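Local coordinates for protein folylpolyglutamate synthase/dihydrofolate synthase (PDB 1O5Z) that probably joins L-glutamate to dihydropteroate and to tetrahydrofolyl-polyglutamates at the expense of ATP, in folate biosynthesis, at residues V205-G210 against S229-I234; P170-I175 against L280-A285; I55-T60 against T174-D179; E196-I201 against K218-V223. One frame throughout, in Å; residues are numbered along the deposited sequence.

Contact 1: V205-G210 against S229-I234; sequences VPLVTG and SRMYVI
Leu207 and Tyr232 belong to two parallel strands whose axes run 12° apart, joined by a ladder of main-chain bonds. Leu207 N donates to Arg230 O, Tyr232 N returns the bond to Leu207 O at 2.7 Å, Thr209 N reaches Tyr232 O at 2.8 Å, and Ile234 N closes the series on Thr209 O. Leu207 O also lies 3.2 Å from Met231 CA, close enough for a CA-H...O contact. Before the strands proper, Ser229 OG approaches Val205 O in a weak hydrogen bond. The pairing closes the beta-alpha-beta unit of strand 207-209, helix 214-227 and strand 231-233, the last being the outermost strand on this side of the sheet. Apolar contacts divide between the two sheet faces. On the face turned to helix 214-227, Leu207 and Met231 lie side by side, with Leu207 CD2 3.8 Å from Met231 CG. The methionine is extended beyond CG, and its CE continues on to Thr209 CG2 at 4.0 Å. On the other face the Tyr232 ring, with CG anti to the carbonyl carbon (chi1 -54°), meets Pro206 CB at its CE1 edge, 4.0 Å away, while Val208 CG2 comes in obliquely near CD1. Within 229-234 the Arg230 guanidinium lies over one ring face, with Tyr232 CE2 3.6 Å above its centre. Lys281 of helix 271-286 makes a cation-pi contact with the same ring.

Contact 2: P170-I175 against L280-A285; sequences PLCSTI and LKTLEA
Thr282 OG1 is gripped from two directions: across the contact Thr174 OG1 donates a hydrogen bond of 2.7 Å to it, and within its own helix it bonds the carbonyl O of Val278, one turn earlier. The two hydroxyls thus form a relay from strand to helix main chain that satisfies both in a buried place. Each threonine holds its OG1 anti to the carbonyl carbon (chi1 -59° in Thr174, -70° in Thr282), and the side chains meet at a slant, with Thr174 CG2 3.4 Å from Thr282 OG1 and Thr282 CG2 3.3 Å from Thr174 OG1. In the alpha/beta fold of the Mur ligase middle domain this is a helix lying on the parallel part of a mixed sheet: helix 271-286 rests on the sheet face to which Cys172, Thr174 and Val208 turn their side chains. Further along, Cys172 SG, anti to its backbone N, lies 3.8 Å from Ala285 CB; Thr282 O lies at the same distance from the sulfur. Elsewhere on the helix, Lys281 NZ meets the anti side of Glu284 OE1 in a salt bridge of 2.6 Å, 22° out of the carboxylate plane. That oxygen also accepts from Glu257 N and bonds Tyr254 OH, tying the helix to the antiparallel sheet formed by strands 239-244, 250-255 and 259-265.

Contact 3: I55-T60 against T174-D179; sequences IHIGGT and TIVTVD
The P-loop of this ATP-dependent ligase leaves the sheet at Gly58, in the glycine-rich run that follows strand 53-58 and leads into helix 63-77, and the chain after strand 173-175 accompanies it. Up to Gly58 the pairing is regular and parallel: Gly58 N donates to Thr174 O at 2.7 Å, and Val176 N donates to Gly58 O at 2.8 Å in a nearly straight bond (174°). Gly59 then takes a positive phi of 129°, with backbone angles that call for glycine, since a CB would run into Val176 N and Thr177 N; its CA lies 3.0 Å from Thr177 O. The same carbonyl accepts Thr60 N at 2.9 Å, the donor standing 48° out of the carbonyl plane. Thr60 carries the last polar link. Its OG1 receives Asp179 N at 3.1 Å, while its CG2 lies against Asp179 CB, 3.7 Å away. Asp179 is itself held: Thr177 OG1 donates to Asp179 OD2 from above the carboxylate plane, Lys213 makes a salt bridge to OD1, and Asn61 of the P-loop adds a bond to OD2. A sulfate ion, probably from the crystallisation liquor, lies about 4 Å from the Thr60 side chain, consistent with an anion pocket at a phosphate-binding loop. On one sheet face Ile57 CG2 meets Val176 CG2 at 3.9 Å, beneath Val66 of helix 63-77, and helix 271-286 adjoins this face through Val278 and Asn275. On the other, helix 190-197 packs against Ile175, and also touches Val178 beyond the strand; strand 53-58 stands between strands 151-155 and 173-175.

Contact 4: E196-I201 against K218-V223; sequences EKSGII and KVMEDV. With SO4 (sulfate ion), chain B.
Two helices of the alpha/beta domain, 190-197 and 214-227, flank the sheet on one side, and Ser198 and Ile201, of the chain at the C-terminal end of the first, pack against Val219, Met220 and Val223 of the second. No hydrogen bond crosses between the two segments; the junction is made by van der Waals contact. Val223 CG1, anti to its backbone N, sits 3.7 Å from Ser198 O and 3.8 Å from Ile201 CD1, while its CG2 turns to the serine side chain. The isoleucine and the valine meet at a slant, and Ile201 CD1 continues to Met220 O at 3.9 Å. Ser198 OG lies 3.5 Å from Val219 CG1, although it hydrogen-bonds to Ala194 O, four residues back, and weakly to Trp195 O. A chi1 of 25°, away from the staggered positions, accompanies these bonds. In the beta-alpha-beta succession of the domain, helix 190-197 leads to strand 207-209 and helix 214-227 follows it, and Met220 carries the contact down to the sheet by touching Ile175, Leu207, Thr209 and Met231. Ile201 also reaches Leu207 and Ser229. Lys197 leads away from the second helix: its chain bends at the last torsion (chi4 -37°), and NZ donates to sulfate O3 at 2.8 Å and, more weakly, to O4 at 3.0 Å. Gly159 N is a further donor to this sulfate, probably a crystallisation component, and Thr60 of the P-loop packs against the lysine chain, so the ion may mark an anion-binding pocket.

How the contacts relate
All four contacts lie within the range of the Mur ligase middle domain and gather round one mixed sheet. Contact 3 pairs strands 53-58 and 173-175, contact 1 pairs 207-209 and 231-233, and the four are consecutive in the sheet; contacts 2 and 3 share Thr174 and Ile175. Centres are about 7 Å apart for contacts 1 and 2, and about 15 Å for contacts 2 and 4. Contact 2 places helix 271-286 on one sheet face, and contact 4 places helices 190-197 and 214-227 on the other, a three-layer arrangement. Along the chain contact 3 closes before contacts 1 and 4 open; their segments alternate, since helix 190-197, strand 207-209, helix 214-227 and strand 231-233 succeed one another.

Contact 1: V205-G210 against S229-I234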
loop_
_atom_site.group_PDB
_atom_site.type_symbol
_atom_site.label_atom_id
_atom_site.label_comp_id
_atom_site.label_asym_id
_atom_site.label_seq_id
_atom_site.Cartn_x
_atom_site.Cartn_y
_atom_site.Cartn_z
ATOM N N VAL A 205 7.462 -23.380 -2.997
ATOM C CA VAL A 205 6.691 -22.283 -3.541
ATOM C C VAL A 205 7.695 -21.343 -4.125
ATOM O O VAL A 205 8.636 -20.962 -3.465
ATOM C CB VAL A 205 5.890 -21.532 -2.438
ATOM C CG1 VAL A 205 5.283 -20.237 -2.952
ATOM C CG2 VAL A 205 4.810 -22.429 -1.863
ATOM N N PRO A 206 7.508 -20.938 -5.363
ATOM C CA PRO A 206 8.467 -20.000 -5.957
ATOM C C PRO A 206 8.543 -18.680 -5.203
ATOM O O PRO A 206 7.628 -18.318 -4.438
ATOM C CB PRO A 206 7.927 -19.777 -7.367
ATOM C CG PRO A 206 6.466 -20.179 -7.279
ATOM C CD PRO A 206 6.446 -21.328 -6.315
ATOM N N LEU A 207 9.663 -17.991 -5.408
ATOM C CA LEU A 207 9.881 -16.649 -4.875
ATOM C C LEU A 207 10.203 -15.720 -6.047
ATOM O O LEU A 207 11.060 -16.051 -6.909
ATOM C CB LEU A 207 11.080 -16.638 -3.918
ATOM C CG LEU A 207 11.733 -15.261 -3.670
ATOM C CD1 LEU A 207 10.739 -14.330 -2.908
ATOM C CD2 LEU A 207 13.042 -15.426 -2.916
ATOM N N VAL A 208 9.556 -14.557 -6.043
ATOM C CA VAL A 208 9.888 -13.480 -6.972
ATOM C C VAL A 208 10.376 -12.245 -6.231
ATOM O O VAL A 208 9.762 -11.819 -5.262
ATOM C CB VAL A 208 8.684 -13.119 -7.802
ATOM C CG1 VAL A 208 9.008 -11.981 -8.758
ATOM C CG2 VAL A 208 8.217 -14.324 -8.526
ATOM N N THR A 209 11.484 -11.667 -6.692
ATOM C CA THR A 209 12.002 -10.427 -6.110
ATOM C C THR A 209 12.473 -9.344 -7.094
ATOM O O THR A 209 13.075 -9.614 -8.161
ATOM C CB THR A 209 13.078 -10.723 -5.006
ATOM O OG1 THR A 209 13.471 -9.499 -4.341
ATOM C CG2 THR A 209 14.337 -11.326 -5.598
ATOM N N GLY A 210 12.173 -8.102 -6.700
ATOM C CA GLY A 210 12.645 -6.906 -7.395
ATOM C C GLY A 210 13.899 -6.352 -6.769
ATOM O O GLY A 210 14.301 -5.233 -7.068
ATOM N N SER A 229 12.622 -23.728 -3.383
ATOM C CA SER A 229 11.794 -22.730 -4.046
ATOM C C SER A 229 12.545 -22.152 -5.219
ATOM O O SER A 229 13.667 -21.656 -5.081
ATOM C CB SER A 229 11.502 -21.589 -3.097
ATOM O OG SER A 229 10.773 -22.053 -1.982
ATOM N N ARG A 230 11.922 -22.184 -6.378
ATOM C CA ARG A 230 12.482 -21.508 -7.518
ATOM C C ARG A 230 12.376 -19.995 -7.314
ATOM O O ARG A 230 11.307 -19.467 -7.054
ATOM C CB ARG A 230 11.761 -21.944 -8.783
ATOM C CG ARG A 230 12.434 -21.464 -10.030
ATOM C CD ARG A 230 11.952 -22.166 -11.296
ATOM N NE ARG A 230 12.612 -21.811 -12.561
ATOM C CZ ARG A 230 13.548 -20.843 -12.793
ATOM N NH1 ARG A 230 14.058 -19.997 -11.856
ATOM N NH2 ARG A 230 13.977 -20.717 -14.057
ATOM N N MET A 231 13.505 -19.319 -7.474
ATOM C CA MET A 231 13.640 -17.887 -7.251
ATOM C C MET A 231 13.806 -17.105 -8.557
ATOM O O MET A 231 14.641 -17.453 -9.413
ATOM C CB MET A 231 14.885 -17.655 -6.393
ATOM C CG MET A 231 15.117 -16.218 -5.987
ATOM S SD MET A 231 16.438 -16.195 -4.756
ATOM C CE MET A 231 16.556 -14.431 -4.427
ATOM N N TYR A 232 13.049 -16.028 -8.698
ATOM C CA TYR A 232 13.202 -15.189 -9.872
ATOM C C TYR A 232 13.532 -13.795 -9.438
ATOM O O TYR A 232 12.890 -13.241 -8.539
ATOM C CB TYR A 232 11.920 -15.121 -10.666
ATOM C CG TYR A 232 11.332 -16.428 -11.072
ATOM C CD1 TYR A 232 10.509 -17.127 -10.184
ATOM C CD2 TYR A 232 11.559 -16.956 -12.366
ATOM C CE1 TYR A 232 9.920 -18.329 -10.559
ATOM C CE2 TYR A 232 10.972 -18.150 -12.768
ATOM C CZ TYR A 232 10.130 -18.835 -11.853
ATOM O OH TYR A 232 9.516 -20.024 -12.196
ATOM N N VAL A 233 14.492 -13.215 -10.115
ATOM C CA VAL A 233 15.118 -12.002 -9.668
ATOM C C VAL A 233 15.132 -11.009 -10.803
ATOM O O VAL A 233 15.550 -11.331 -11.905
ATOM C CB VAL A 233 16.560 -12.305 -9.272
ATOM C CG1 VAL A 233 17.307 -11.012 -8.892
ATOM C CG2 VAL A 233 16.606 -13.333 -8.153
ATOM N N ILE A 234 14.727 -9.788 -10.537
ATOM C CA ILE A 234 14.716 -8.767 -11.586
ATOM C C ILE A 234 16.070 -8.634 -12.279
ATOM O O ILE A 234 17.108 -8.771 -11.640
ATOM C CB ILE A 234 14.296 -7.408 -10.999
ATOM C CG1 ILE A 234 13.989 -6.415 -12.118
ATOM C CG2 ILE A 234 15.370 -6.866 -10.043
ATOM C CD1 ILE A 234 13.203 -5.258 -11.648
#

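Contact 2: P170-I175 against L280-A285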
loop_
_atom_site.group_PDB
_atom_site.type_symbol
_atom_site.label_atom_id
_atom_site.label_comp_id
_atom_site.label_asym_id
_atom_site.label_seq_id
_atom_site.Cartn_x
_atom_site.Cartn_y
_atom_site.Cartn_z
ATOM N N PRO A 170 1.115 -20.023 -0.313
ATOM C CA PRO A 170 0.673 -19.394 -1.537
ATOM C C PRO A 170 1.128 -20.105 -2.803
ATOM O O PRO A 170 1.931 -21.030 -2.756
ATOM C CB PRO A 170 1.326 -18.008 -1.449
ATOM C CG PRO A 170 2.574 -18.222 -0.720
ATOM C CD PRO A 170 2.349 -19.391 0.206
ATOM N N LEU A 171 0.630 -19.638 -3.930
ATOM C CA LEU A 171 1.121 -20.096 -5.213
ATOM C C LEU A 171 2.505 -19.472 -5.532
ATOM O O LEU A 171 3.303 -20.023 -6.295
ATOM C CB LEU A 171 0.103 -19.728 -6.303
ATOM C CG LEU A 171 -1.290 -20.350 -6.184
ATOM C CD1 LEU A 171 -2.208 -19.711 -7.214
ATOM C CD2 LEU A 171 -1.188 -21.842 -6.403
ATOM N N CYS A 172 2.765 -18.320 -4.926
ATOM C CA CYS A 172 3.981 -17.586 -5.135
ATOM C C CYS A 172 4.131 -16.637 -3.977
ATOM O O CYS A 172 3.147 -16.127 -3.459
ATOM C CB CYS A 172 3.879 -16.767 -6.422
ATOM S SG CYS A 172 5.455 -16.037 -6.930
ATOM N N SER A 173 5.379 -16.436 -3.567
ATOM C CA SER A 173 5.779 -15.469 -2.534
ATOM C C SER A 173 6.663 -14.458 -3.245
ATOM O O SER A 173 7.583 -14.822 -3.995
ATOM C CB SER A 173 6.594 -16.145 -1.434
ATOM O OG SER A 173 5.884 -17.246 -0.894
ATOM N N THR A 174 6.348 -13.192 -3.028
ATOM C CA THR A 174 7.060 -12.090 -3.651
ATOM C C THR A 174 7.665 -11.207 -2.588
ATOM O O THR A 174 6.985 -10.839 -1.612
ATOM C CB THR A 174 6.064 -11.309 -4.500
ATOM O OG1 THR A 174 5.510 -12.211 -5.473
ATOM C CG2 THR A 174 6.751 -10.140 -5.317
ATOM N N ILE A 175 8.950 -10.916 -2.733
ATOM C CA ILE A 175 9.576 -9.892 -1.915
ATOM C C ILE A 175 10.038 -8.767 -2.832
ATOM O O ILE A 175 11.073 -8.864 -3.515
ATOM C CB ILE A 175 10.719 -10.475 -1.089
ATOM C CG1 ILE A 175 10.158 -11.562 -0.143
ATOM C CG2 ILE A 175 11.382 -9.352 -0.260
ATOM C CD1 ILE A 175 11.196 -12.424 0.549
ATOM N N LEU A 280 4.066 -9.185 -12.904
ATOM C CA LEU A 280 3.910 -10.088 -14.023
ATOM C C LEU A 280 4.714 -11.344 -13.779
ATOM O O LEU A 280 4.219 -12.448 -14.018
ATOM C CB LEU A 280 4.314 -9.420 -15.347
ATOM C CG LEU A 280 3.513 -8.158 -15.776
ATOM C CD1 LEU A 280 3.842 -7.701 -17.221
ATOM C CD2 LEU A 280 2.059 -8.394 -15.659
ATOM N N LYS A 281 5.952 -11.202 -13.295
ATOM C CA LYS A 281 6.697 -12.400 -12.856
ATOM C C LYS A 281 5.950 -13.144 -11.755
ATOM O O LYS A 281 5.840 -14.343 -11.800
ATOM C CB LYS A 281 8.119 -12.079 -12.412
ATOM C CG LYS A 281 9.110 -13.307 -12.238
ATOM C CD LYS A 281 8.713 -14.687 -12.875
ATOM C CE LYS A 281 9.139 -14.861 -14.259
ATOM N NZ LYS A 281 8.425 -16.027 -14.915
ATOM N N THR A 282 5.407 -12.440 -10.778
ATOM C CA THR A 282 4.705 -13.105 -9.737
ATOM C C THR A 282 3.637 -13.992 -10.356
ATOM O O THR A 282 3.527 -15.162 -10.041
ATOM C CB THR A 282 4.125 -12.068 -8.822
ATOM O OG1 THR A 282 5.198 -11.424 -8.083
ATOM C CG2 THR A 282 3.190 -12.726 -7.755
ATOM N N LEU A 283 2.921 -13.432 -11.321
ATOM C CA LEU A 283 1.814 -14.096 -12.013
ATOM C C LEU A 283 2.288 -15.245 -12.917
ATOM O O LEU A 283 1.662 -16.325 -12.941
ATOM C CB LEU A 283 0.985 -13.062 -12.809
ATOM C CG LEU A 283 0.040 -12.186 -11.943
ATOM C CD1 LEU A 283 -0.641 -11.067 -12.704
ATOM C CD2 LEU A 283 -0.992 -13.015 -11.278
ATOM N N GLU A 284 3.381 -15.039 -13.639
ATOM C CA GLU A 284 3.986 -16.149 -14.394
ATOM C C GLU A 284 4.361 -17.339 -13.499
ATOM O O GLU A 284 4.009 -18.491 -13.788
ATOM C CB GLU A 284 5.220 -15.673 -15.155
ATOM C CG GLU A 284 4.914 -14.670 -16.273
ATOM C CD GLU A 284 6.143 -14.238 -17.043
ATOM O OE1 GLU A 284 7.286 -14.364 -16.544
ATOM O OE2 GLU A 284 5.967 -13.784 -18.176
ATOM N N ALA A 285 5.047 -17.046 -12.390
ATOM C CA ALA A 285 5.567 -18.051 -11.446
ATOM C C ALA A 285 4.485 -18.898 -10.796
ATOM O O ALA A 285 4.734 -19.945 -10.219
ATOM C CB ALA A 285 6.368 -17.351 -10.349
#

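Contact 3: I55-T60 against T174-D179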
loop_
_atom_site.group_PDB
_atom_site.type_symbol
_atom_site.label_atom_id
_atom_site.label_comp_id
_atom_site.label_asym_id
_atom_site.label_seq_id
_atom_site.Cartn_x
_atom_site.Cartn_y
_atom_site.Cartn_z
ATOM N N ILE A 55 -1.778 -15.603 -2.967
ATOM C CA ILE A 55 -0.511 -15.014 -3.446
ATOM C C ILE A 55 -0.062 -14.051 -2.387
ATOM O O ILE A 55 -0.861 -13.324 -1.836
ATOM C CB ILE A 55 -0.674 -14.320 -4.804
ATOM C CG1 ILE A 55 -1.027 -15.352 -5.848
ATOM C CG2 ILE A 55 0.609 -13.566 -5.209
ATOM C CD1 ILE A 55 -1.544 -14.706 -7.144
ATOM N N HIS A 56 1.224 -14.101 -2.076
ATOM C CA HIS A 56 1.723 -13.457 -0.883
ATOM C C HIS A 56 2.808 -12.477 -1.235
ATOM O O HIS A 56 3.799 -12.890 -1.807
ATOM C CB HIS A 56 2.258 -14.490 0.111
ATOM C CG HIS A 56 2.351 -13.968 1.503
ATOM N ND1 HIS A 56 3.068 -14.607 2.488
ATOM C CD2 HIS A 56 1.793 -12.881 2.087
ATOM C CE1 HIS A 56 2.958 -13.921 3.612
ATOM N NE2 HIS A 56 2.210 -12.858 3.391
ATOM N N ILE A 57 2.602 -11.194 -0.892
ATOM C CA ILE A 57 3.487 -10.113 -1.330
ATOM C C ILE A 57 4.041 -9.252 -0.211
ATOM O O ILE A 57 3.308 -8.496 0.416
ATOM C CB ILE A 57 2.780 -9.222 -2.398
ATOM C CG1 ILE A 57 2.381 -10.083 -3.620
ATOM C CG2 ILE A 57 3.728 -8.114 -2.894
ATOM C CD1 ILE A 57 1.164 -9.766 -4.108
ATOM N N GLY A 58 5.358 -9.327 -0.029
ATOM C CA GLY A 58 6.064 -8.488 0.917
ATOM C C GLY A 58 7.120 -7.616 0.281
ATOM O O GLY A 58 7.251 -7.524 -0.935
ATOM N N GLY A 59 7.889 -6.964 1.112
ATOM C CA GLY A 59 8.918 -6.076 0.641
ATOM C C GLY A 59 8.789 -4.738 1.323
ATOM O O GLY A 59 7.722 -4.343 1.728
ATOM N N THR A 60 9.890 -4.036 1.449
ATOM C CA THR A 60 9.884 -2.720 2.070
ATOM C C THR A 60 9.040 -1.672 1.299
ATOM O O THR A 60 8.237 -0.918 1.881
ATOM C CB THR A 60 11.331 -2.282 2.220
ATOM O OG1 THR A 60 12.030 -3.276 2.986
ATOM C CG2 THR A 60 11.430 -1.012 3.056
ATOM N N THR A 174 6.348 -13.192 -3.028
ATOM C CA THR A 174 7.060 -12.090 -3.651
ATOM C C THR A 174 7.665 -11.207 -2.588
ATOM O O THR A 174 6.985 -10.839 -1.612
ATOM C CB THR A 174 6.064 -11.309 -4.500
ATOM O OG1 THR A 174 5.510 -12.211 -5.473
ATOM C CG2 THR A 174 6.751 -10.140 -5.317
ATOM N N ILE A 175 8.950 -10.916 -2.733
ATOM C CA ILE A 175 9.576 -9.892 -1.915
ATOM C C ILE A 175 10.038 -8.767 -2.832
ATOM O O ILE A 175 11.073 -8.864 -3.515
ATOM C CB ILE A 175 10.719 -10.475 -1.089
ATOM C CG1 ILE A 175 10.158 -11.562 -0.143
ATOM C CG2 ILE A 175 11.382 -9.352 -0.260
ATOM C CD1 ILE A 175 11.196 -12.424 0.549
ATOM N N VAL A 176 9.237 -7.711 -2.897
ATOM C CA VAL A 176 9.435 -6.733 -3.951
ATOM C C VAL A 176 10.825 -6.103 -3.801
ATOM O O VAL A 176 11.634 -6.129 -4.738
ATOM C CB VAL A 176 8.342 -5.637 -3.972
ATOM C CG1 VAL A 176 8.573 -4.701 -5.199
ATOM C CG2 VAL A 176 6.936 -6.225 -4.000
ATOM N N THR A 177 11.077 -5.546 -2.604
ATOM C CA THR A 177 12.376 -5.027 -2.201
ATOM C C THR A 177 12.715 -5.314 -0.747
ATOM O O THR A 177 11.859 -5.633 0.062
ATOM C CB THR A 177 12.513 -3.460 -2.417
ATOM O OG1 THR A 177 11.637 -2.681 -1.535
ATOM C CG2 THR A 177 12.172 -3.080 -3.885
ATOM N N VAL A 178 14.002 -5.135 -0.452
ATOM C CA VAL A 178 14.501 -5.085 0.897
ATOM C C VAL A 178 15.352 -3.821 1.052
ATOM O O VAL A 178 16.475 -3.761 0.540
ATOM C CB VAL A 178 15.347 -6.338 1.207
ATOM C CG1 VAL A 178 15.901 -6.255 2.640
ATOM C CG2 VAL A 178 14.540 -7.647 0.906
ATOM N N ASP A 179 14.803 -2.827 1.761
ATOM C CA ASP A 179 15.451 -1.522 1.949
ATOM C C ASP A 179 15.593 -1.185 3.436
ATOM O O ASP A 179 14.732 -1.546 4.235
ATOM C CB ASP A 179 14.648 -0.437 1.219
ATOM C CG ASP A 179 14.527 -0.704 -0.284
ATOM O OD1 ASP A 179 15.636 -0.908 -0.873
ATOM O OD2 ASP A 179 13.407 -0.724 -0.947
#

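Contact 4: E196-I201 against K218-V223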
loop_
_atom_site.group_PDB
_atom_site.type_symbol
_atom_site.label_atom_id
_atom_site.label_comp_id
_atom_site.label_asym_id
_atom_site.label_seq_id
_atom_site.Cartn_x
_atom_site.Cartn_y
_atom_site.Cartn_z
ATOM N N GLU A 196 13.978 -11.464 7.952
ATOM C CA GLU A 196 12.571 -11.312 8.367
ATOM C C GLU A 196 11.613 -11.462 7.170
ATOM O O GLU A 196 10.631 -12.208 7.214
ATOM C CB GLU A 196 12.399 -9.947 9.090
ATOM C CG GLU A 196 11.136 -9.778 9.943
ATOM C CD GLU A 196 11.044 -10.762 11.141
ATOM O OE1 GLU A 196 12.080 -11.418 11.490
ATOM O OE2 GLU A 196 9.929 -10.861 11.751
ATOM N N LYS A 197 11.943 -10.778 6.084
ATOM C CA LYS A 197 11.160 -10.845 4.866
ATOM C C LYS A 197 11.170 -12.218 4.175
ATOM O O LYS A 197 10.170 -12.630 3.594
ATOM C CB LYS A 197 11.636 -9.758 3.868
ATOM C CG LYS A 197 11.297 -8.400 4.367
ATOM C CD LYS A 197 11.106 -7.363 3.335
ATOM C CE LYS A 197 11.093 -5.963 4.006
ATOM N NZ LYS A 197 10.441 -5.873 5.328
ATOM N N SER A 198 12.291 -12.925 4.204
ATOM C CA SER A 198 12.296 -14.221 3.580
ATOM C C SER A 198 11.605 -15.302 4.401
ATOM O O SER A 198 11.573 -16.437 3.938
ATOM C CB SER A 198 13.695 -14.662 3.101
ATOM O OG SER A 198 14.705 -14.038 3.806
ATOM N N GLY A 199 11.012 -14.959 5.557
ATOM C CA GLY A 199 10.089 -15.867 6.279
ATOM C C GLY A 199 8.778 -16.203 5.579
ATOM O O GLY A 199 8.063 -17.125 6.005
ATOM N N ILE A 200 8.429 -15.441 4.530
ATOM C CA ILE A 200 7.299 -15.770 3.634
ATOM C C ILE A 200 7.660 -16.719 2.493
ATOM O O ILE A 200 6.790 -17.069 1.697
ATOM C CB ILE A 200 6.642 -14.482 3.070
ATOM C CG1 ILE A 200 7.446 -13.859 1.916
ATOM C CG2 ILE A 200 6.506 -13.413 4.193
ATOM C CD1 ILE A 200 6.595 -12.823 1.120
ATOM N N ILE A 201 8.929 -17.104 2.386
ATOM C CA ILE A 201 9.344 -18.168 1.462
ATOM C C ILE A 201 8.913 -19.525 2.022
ATOM O O ILE A 201 9.248 -19.858 3.157
ATOM C CB ILE A 201 10.863 -18.180 1.200
ATOM C CG1 ILE A 201 11.311 -16.850 0.598
ATOM C CG2 ILE A 201 11.213 -19.338 0.251
ATOM C CD1 ILE A 201 12.845 -16.656 0.494
ATOM N N LYS A 218 21.458 -12.695 -1.243
ATOM C CA LYS A 218 22.175 -13.809 -0.603
ATOM C C LYS A 218 21.287 -14.525 0.440
ATOM O O LYS A 218 21.191 -15.748 0.471
ATOM C CB LYS A 218 23.507 -13.313 0.003
ATOM C CG LYS A 218 24.633 -13.092 -1.041
ATOM C CD LYS A 218 25.872 -12.204 -0.581
ATOM C CE LYS A 218 27.095 -12.488 -1.490
ATOM N NZ LYS A 218 28.102 -11.360 -1.743
ATOM N N VAL A 219 20.597 -13.754 1.262
ATOM C CA VAL A 219 19.718 -14.350 2.253
ATOM C C VAL A 219 18.578 -15.114 1.570
ATOM O O VAL A 219 18.330 -16.286 1.867
ATOM C CB VAL A 219 19.135 -13.274 3.214
ATOM C CG1 VAL A 219 18.212 -13.924 4.257
ATOM C CG2 VAL A 219 20.238 -12.463 3.858
ATOM N N MET A 220 17.892 -14.434 0.658
ATOM C CA MET A 220 16.756 -15.018 -0.041
ATOM C C MET A 220 17.182 -16.241 -0.830
ATOM O O MET A 220 16.451 -17.218 -0.873
ATOM C CB MET A 220 16.101 -14.000 -0.978
ATOM C CG MET A 220 15.558 -12.781 -0.262
ATOM S SD MET A 220 14.600 -11.638 -1.271
ATOM C CE MET A 220 15.838 -10.545 -1.953
ATOM N N GLU A 221 18.357 -16.187 -1.453
ATOM C CA GLU A 221 18.906 -17.335 -2.158
ATOM C C GLU A 221 19.057 -18.518 -1.232
ATOM O O GLU A 221 18.680 -19.631 -1.584
ATOM C CB GLU A 221 20.291 -17.008 -2.756
ATOM C CG GLU A 221 20.207 -16.152 -4.016
ATOM C CD GLU A 221 21.534 -15.474 -4.375
ATOM O OE1 GLU A 221 22.606 -15.882 -3.867
ATOM O OE2 GLU A 221 21.492 -14.506 -5.154
ATOM N N ASP A 222 19.647 -18.268 -0.061
ATOM C CA ASP A 222 19.882 -19.314 0.915
ATOM C C ASP A 222 18.564 -19.917 1.397
ATOM O O ASP A 222 18.434 -21.131 1.457
ATOM C CB ASP A 222 20.735 -18.796 2.082
ATOM C CG ASP A 222 22.159 -18.436 1.651
ATOM O OD1 ASP A 222 23.111 -18.581 2.457
ATOM O OD2 ASP A 222 22.437 -18.016 0.505
ATOM N N VAL A 223 17.583 -19.079 1.706
ATOM C CA VAL A 223 16.269 -19.601 2.143
ATOM C C VAL A 223 15.513 -20.394 1.071
ATOM O O VAL A 223 15.064 -21.515 1.330
ATOM C CB VAL A 223 15.377 -18.503 2.710
ATOM C CG1 VAL A 223 14.042 -19.083 3.132
ATOM C CG2 VAL A 223 16.089 -17.840 3.903
HETATM S S SO4 B . 8.014 -3.756 5.942
HETATM O O1 SO4 B . 6.649 -3.293 6.205
HETATM O O2 SO4 B . 8.823 -2.632 5.487
HETATM O O3 SO4 B . 7.910 -4.807 4.922
HETATM O O4 SO4 B . 8.612 -4.367 7.120
#